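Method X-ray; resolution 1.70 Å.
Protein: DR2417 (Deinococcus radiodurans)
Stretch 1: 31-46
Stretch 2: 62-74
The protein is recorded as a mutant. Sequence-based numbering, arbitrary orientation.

Stretch 1 31-46: GKNITVFRYGDEIVVV
Stretch 2 (62-74) LIVPRIDYLLEHQ

A β-hairpin can hold a helix largely by side-chain packing, without a direct hydrogen bond, and DR2417 offers a compact example. Strands 34-39 and 42-46 pair antiparallel through a type II' turn from Tyr39 to Glu42; Gly40, at phi/psi 61/-126, supplies the positive phi that favours glycine. The register is set by reciprocal bonds such as Phe37 N to Val44 O (2.9 Å) and Val44 N to Phe37 O (3.0 Å). The second stretch begins extended, then enters helix 68-72, with Ile67 at the N-cap position. Helix and strand 34-39 run at 36°, their axes 11.0 Å apart at closest approach. CA atoms are nearest for Lys32 and Val64 (6.2 Å), Val36 and Leu70 (8.6 Å), and Ile43 and His73 (8.4 Å).

The contact buries 554 Å², both sides summed. Alternation along the strands turns Ile34, Val36, Arg38, Ile43 and Val45 toward the second stretch. Ile34 (chi1 t, chi2 t) places CG2 3.6 Å from Pro65 CG and CD1 3.9 Å from Leu70 CD1. Leu70 (m, t) leaves its backbone sideways, yet its end comes nearer, bringing CD2 within 3.7 Å of Val36 CG2 and 4.1 Å of Val45 CG2. The Tyr69 ring (chi1 t, chi2 86°) presents CE2 at 3.9 Å from both Val36 CG1 and Ile43 CD1. These residues are all buried, and branched apolar side chains suit a contact built on packing. Before the hairpin, Lys32 (p, t, t, p) contributes its aliphatic chain, with CE 3.9 Å from Ile63 CG2.

Polarity enters at the partly exposed end. His73 (chi1 m) sets CB 3.8 Å from Ile43 CD1 and CE1 3.6 Å from Arg38 NH1. Arg38, extended with chi1-chi3 all t, donates from NE to Gly40 O (2.9 Å), anchoring itself to the turn. Tyr69 OH lies 3.2 Å from Arg38 CD, and a water bridges Arg38 NH1 (2.9 Å) and Tyr69 OH (2.5 Å), accepting from the arginine.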

# COMPACT_ATOMS: atom_id res chain seq x y z
N GLY A 31 12.00 -9.77 7.34
CA GLY A 31 11.90 -10.95 6.50
C GLY A 31 13.22 -11.65 6.25
O GLY A 31 14.31 -11.10 6.49
N LYS A 32 13.09 -12.88 5.73
CA LYS A 32 14.18 -13.83 5.44
C LYS A 32 15.36 -13.77 6.41
O LYS A 32 16.51 -13.63 6.01
CB LYS A 32 14.69 -13.68 3.98
CG LYS A 32 15.22 -12.31 3.54
CD LYS A 32 15.55 -12.37 2.02
CE LYS A 32 15.84 -10.98 1.41
NZ LYS A 32 17.07 -10.38 2.02
N ASN A 33 15.05 -13.92 7.69
CA ASN A 33 16.05 -13.92 8.73
C ASN A 33 17.02 -15.08 8.62
O ASN A 33 16.60 -16.24 8.46
CB ASN A 33 15.35 -13.92 10.09
CG ASN A 33 14.58 -12.64 10.32
OD1 ASN A 33 15.17 -11.62 10.61
ND2 ASN A 33 13.27 -12.68 10.16
N ILE A 34 18.31 -14.78 8.69
CA ILE A 34 19.35 -15.79 8.74
C ILE A 34 20.65 -15.12 9.19
O ILE A 34 21.12 -14.14 8.59
CB ILE A 34 19.54 -16.53 7.39
CG1 ILE A 34 20.77 -17.45 7.47
CG2 ILE A 34 19.63 -15.55 6.21
CD1 ILE A 34 20.87 -18.49 6.35
N THR A 35 21.22 -15.65 10.27
CA THR A 35 22.40 -15.06 10.89
C THR A 35 23.47 -16.13 11.08
O THR A 35 23.22 -17.22 11.61
CB THR A 35 22.06 -14.42 12.24
OG1 THR A 35 20.96 -13.52 12.06
CG2 THR A 35 23.26 -13.66 12.79
N VAL A 36 24.68 -15.78 10.64
CA VAL A 36 25.83 -16.65 10.73
C VAL A 36 26.72 -16.17 11.86
O VAL A 36 26.98 -14.97 11.99
CB VAL A 36 26.61 -16.66 9.39
CG1 VAL A 36 27.93 -17.37 9.52
CG2 VAL A 36 25.75 -17.30 8.30
N PHE A 37 27.16 -17.11 12.69
CA PHE A 37 28.20 -16.88 13.69
C PHE A 37 29.44 -17.67 13.32
O PHE A 37 29.36 -18.87 13.09
CB PHE A 37 27.72 -17.27 15.09
CG PHE A 37 26.59 -16.41 15.59
CD1 PHE A 37 26.86 -15.21 16.24
CD2 PHE A 37 25.27 -16.78 15.40
CE1 PHE A 37 25.81 -14.40 16.69
CE2 PHE A 37 24.23 -15.99 15.85
CZ PHE A 37 24.51 -14.80 16.51
N ARG A 38 30.58 -17.00 13.25
CA ARG A 38 31.81 -17.68 12.91
C ARG A 38 32.91 -17.39 13.92
O ARG A 38 33.20 -16.23 14.23
CB ARG A 38 32.30 -17.31 11.51
CG ARG A 38 33.58 -18.07 11.13
CD ARG A 38 34.05 -17.80 9.71
NE ARG A 38 35.35 -18.45 9.50
CZ ARG A 38 36.13 -18.28 8.43
NH1 ARG A 38 35.75 -17.47 7.45
NH2 ARG A 38 37.28 -18.93 8.35
N TYR A 39 33.48 -18.47 14.44
CA TYR A 39 34.69 -18.40 15.26
C TYR A 39 35.73 -19.41 14.76
O TYR A 39 35.51 -20.63 14.83
CB TYR A 39 34.37 -18.66 16.74
CG TYR A 39 35.56 -18.37 17.62
CD1 TYR A 39 36.53 -19.33 17.83
CD2 TYR A 39 35.74 -17.12 18.20
CE1 TYR A 39 37.64 -19.08 18.60
CE2 TYR A 39 36.86 -16.85 18.98
CZ TYR A 39 37.80 -17.85 19.18
OH TYR A 39 38.92 -17.62 19.96
N GLY A 40 36.86 -18.91 14.28
CA GLY A 40 37.87 -19.77 13.69
C GLY A 40 37.27 -20.48 12.49
O GLY A 40 36.71 -19.83 11.61
N ASP A 41 37.37 -21.81 12.47
CA ASP A 41 36.82 -22.57 11.35
C ASP A 41 35.50 -23.26 11.69
O ASP A 41 35.15 -24.29 11.12
CB ASP A 41 37.84 -23.59 10.85
CG ASP A 41 38.97 -22.94 10.06
OD1 ASP A 41 38.81 -21.78 9.63
OD2 ASP A 41 40.01 -23.60 9.87
N GLU A 42 34.76 -22.68 12.63
CA GLU A 42 33.46 -23.21 13.00
C GLU A 42 32.37 -22.19 12.74
O GLU A 42 32.52 -21.00 13.02
CB GLU A 42 33.43 -23.65 14.46
CG GLU A 42 34.40 -24.80 14.77
CD GLU A 42 34.33 -25.25 16.23
OE1 GLU A 42 33.74 -24.53 17.06
OE2 GLU A 42 34.87 -26.33 16.55
N ILE A 43 31.25 -22.67 12.21
CA ILE A 43 30.10 -21.82 11.98
C ILE A 43 28.83 -22.41 12.58
O ILE A 43 28.57 -23.59 12.45
CB ILE A 43 29.88 -21.58 10.46
CG1 ILE A 43 30.93 -20.58 9.95
CG2 ILE A 43 28.46 -21.09 10.19
CD1 ILE A 43 31.00 -20.47 8.42
N VAL A 44 28.05 -21.56 13.24
CA VAL A 44 26.69 -21.89 13.62
C VAL A 44 25.77 -20.94 12.87
O VAL A 44 26.04 -19.75 12.79
CB VAL A 44 26.47 -21.75 15.14
CG1 VAL A 44 25.05 -22.16 15.52
CG2 VAL A 44 27.50 -22.59 15.90
N VAL A 45 24.68 -21.47 12.30
CA VAL A 45 23.72 -20.62 11.59
C VAL A 45 22.41 -20.56 12.37
O VAL A 45 22.00 -21.54 12.99
CB VAL A 45 23.44 -21.14 10.16
CG1 VAL A 45 22.64 -20.10 9.33
CG2 VAL A 45 24.74 -21.48 9.44
N VAL A 46 21.73 -19.41 12.33
CA VAL A 46 20.48 -19.27 13.06
C VAL A 46 19.36 -18.88 12.08
O VAL A 46 19.46 -17.86 11.41
CB VAL A 46 20.60 -18.22 14.17
CG1 VAL A 46 19.25 -18.05 14.89
CG2 VAL A 46 21.70 -18.64 15.18
N LEU A 62 7.94 -15.74 -3.60
CA LEU A 62 8.65 -15.49 -2.35
C LEU A 62 10.12 -15.21 -2.61
O LEU A 62 10.60 -15.34 -3.72
CB LEU A 62 8.49 -16.69 -1.40
CG LEU A 62 8.89 -18.05 -1.96
CD1 LEU A 62 10.25 -18.52 -1.40
CD2 LEU A 62 7.80 -19.09 -1.67
N ILE A 63 10.82 -14.78 -1.56
CA ILE A 63 12.22 -14.40 -1.67
C ILE A 63 13.03 -15.18 -0.62
O ILE A 63 12.64 -15.27 0.53
CB ILE A 63 12.41 -12.88 -1.45
CG1 ILE A 63 11.49 -12.09 -2.40
CG2 ILE A 63 13.87 -12.51 -1.63
CD1 ILE A 63 11.38 -10.60 -2.07
N VAL A 64 14.16 -15.74 -1.02
CA VAL A 64 15.00 -16.48 -0.09
C VAL A 64 16.39 -15.87 -0.12
O VAL A 64 16.73 -15.16 -1.06
CB VAL A 64 15.03 -17.98 -0.44
CG1 VAL A 64 13.64 -18.56 -0.28
CG2 VAL A 64 15.56 -18.21 -1.84
N PRO A 65 17.21 -16.14 0.91
CA PRO A 65 18.51 -15.46 0.98
C PRO A 65 19.54 -16.04 0.03
O PRO A 65 19.52 -17.24 -0.25
CB PRO A 65 18.96 -15.67 2.44
CG PRO A 65 17.79 -16.25 3.17
CD PRO A 65 16.93 -16.92 2.13
N ARG A 66 20.42 -15.18 -0.46
CA ARG A 66 21.64 -15.63 -1.12
C ARG A 66 22.51 -16.33 -0.10
O ARG A 66 22.76 -15.79 0.97
CB ARG A 66 22.39 -14.45 -1.74
CG ARG A 66 21.89 -14.04 -3.13
CD ARG A 66 23.04 -14.07 -4.15
NE ARG A 66 23.76 -12.80 -4.17
CZ ARG A 66 25.03 -12.65 -4.52
NH1 ARG A 66 25.57 -11.44 -4.49
NH2 ARG A 66 25.76 -13.69 -4.89
N ILE A 67 22.99 -17.53 -0.42
CA ILE A 67 23.80 -18.27 0.54
C ILE A 67 25.20 -18.54 0.03
O ILE A 67 25.85 -19.50 0.47
CB ILE A 67 23.13 -19.61 0.94
CG1 ILE A 67 22.87 -20.49 -0.28
CG2 ILE A 67 21.86 -19.36 1.76
CD1 ILE A 67 22.57 -21.95 0.07
N ASP A 68 25.66 -17.70 -0.90
CA ASP A 68 27.04 -17.78 -1.41
C ASP A 68 28.04 -18.02 -0.29
O ASP A 68 28.94 -18.85 -0.42
CB ASP A 68 27.44 -16.50 -2.14
CG ASP A 68 26.49 -16.14 -3.27
OD1 ASP A 68 25.26 -16.24 -3.07
OD2 ASP A 68 26.98 -15.75 -4.35
N TYR A 69 27.88 -17.28 0.81
CA TYR A 69 28.83 -17.40 1.92
C TYR A 69 28.84 -18.81 2.51
O TYR A 69 29.91 -19.37 2.75
CB TYR A 69 28.51 -16.39 3.02
CG TYR A 69 29.49 -16.44 4.18
CD1 TYR A 69 30.68 -15.72 4.14
CD2 TYR A 69 29.23 -17.21 5.30
CE1 TYR A 69 31.58 -15.78 5.19
CE2 TYR A 69 30.11 -17.26 6.34
CZ TYR A 69 31.28 -16.55 6.30
OH TYR A 69 32.16 -16.63 7.36
N LEU A 70 27.66 -19.38 2.74
CA LEU A 70 27.55 -20.72 3.33
C LEU A 70 28.09 -21.79 2.40
O LEU A 70 28.66 -22.78 2.86
CB LEU A 70 26.09 -21.02 3.69
CG LEU A 70 25.50 -20.07 4.74
CD1 LEU A 70 24.06 -20.44 5.10
CD2 LEU A 70 26.37 -20.11 5.97
N LEU A 71 27.90 -21.60 1.10
CA LEU A 71 28.45 -22.54 0.12
C LEU A 71 29.97 -22.53 0.16
O LEU A 71 30.60 -23.57 0.08
CB LEU A 71 27.95 -22.19 -1.28
CG LEU A 71 26.44 -22.35 -1.45
CD1 LEU A 71 25.98 -21.68 -2.73
CD2 LEU A 71 26.08 -23.83 -1.46
N GLU A 72 30.55 -21.34 0.27
CA GLU A 72 32.00 -21.23 0.29
C GLU A 72 32.58 -21.93 1.51
O GLU A 72 33.66 -22.51 1.45
CB GLU A 72 32.44 -19.76 0.28
CG GLU A 72 33.93 -19.59 0.49
CD GLU A 72 34.39 -18.16 0.38
OE1 GLU A 72 33.65 -17.34 -0.20
OE2 GLU A 72 35.51 -17.85 0.86
N HIS A 73 31.84 -21.89 2.61
CA HIS A 73 32.35 -22.37 3.89
C HIS A 73 31.55 -23.55 4.45
O HIS A 73 31.48 -23.74 5.67
CB HIS A 73 32.35 -21.23 4.91
CG HIS A 73 33.16 -20.05 4.49
ND1 HIS A 73 34.53 -19.97 4.68
CD2 HIS A 73 32.81 -18.89 3.88
CE1 HIS A 73 34.97 -18.82 4.22
NE2 HIS A 73 33.94 -18.14 3.73
N GLN A 74 30.96 -24.34 3.56
CA GLN A 74 29.98 -25.34 3.99
C GLN A 74 30.57 -26.37 4.95
O GLN A 74 29.88 -26.82 5.85
CB GLN A 74 29.35 -26.03 2.78
CG GLN A 74 30.30 -26.58 1.76
CD GLN A 74 29.55 -27.16 0.56
OE1 GLN A 74 29.18 -28.33 0.56
NE2 GLN A 74 29.30 -26.32 -0.45
O HOH W 1 34.13 -15.10 7.48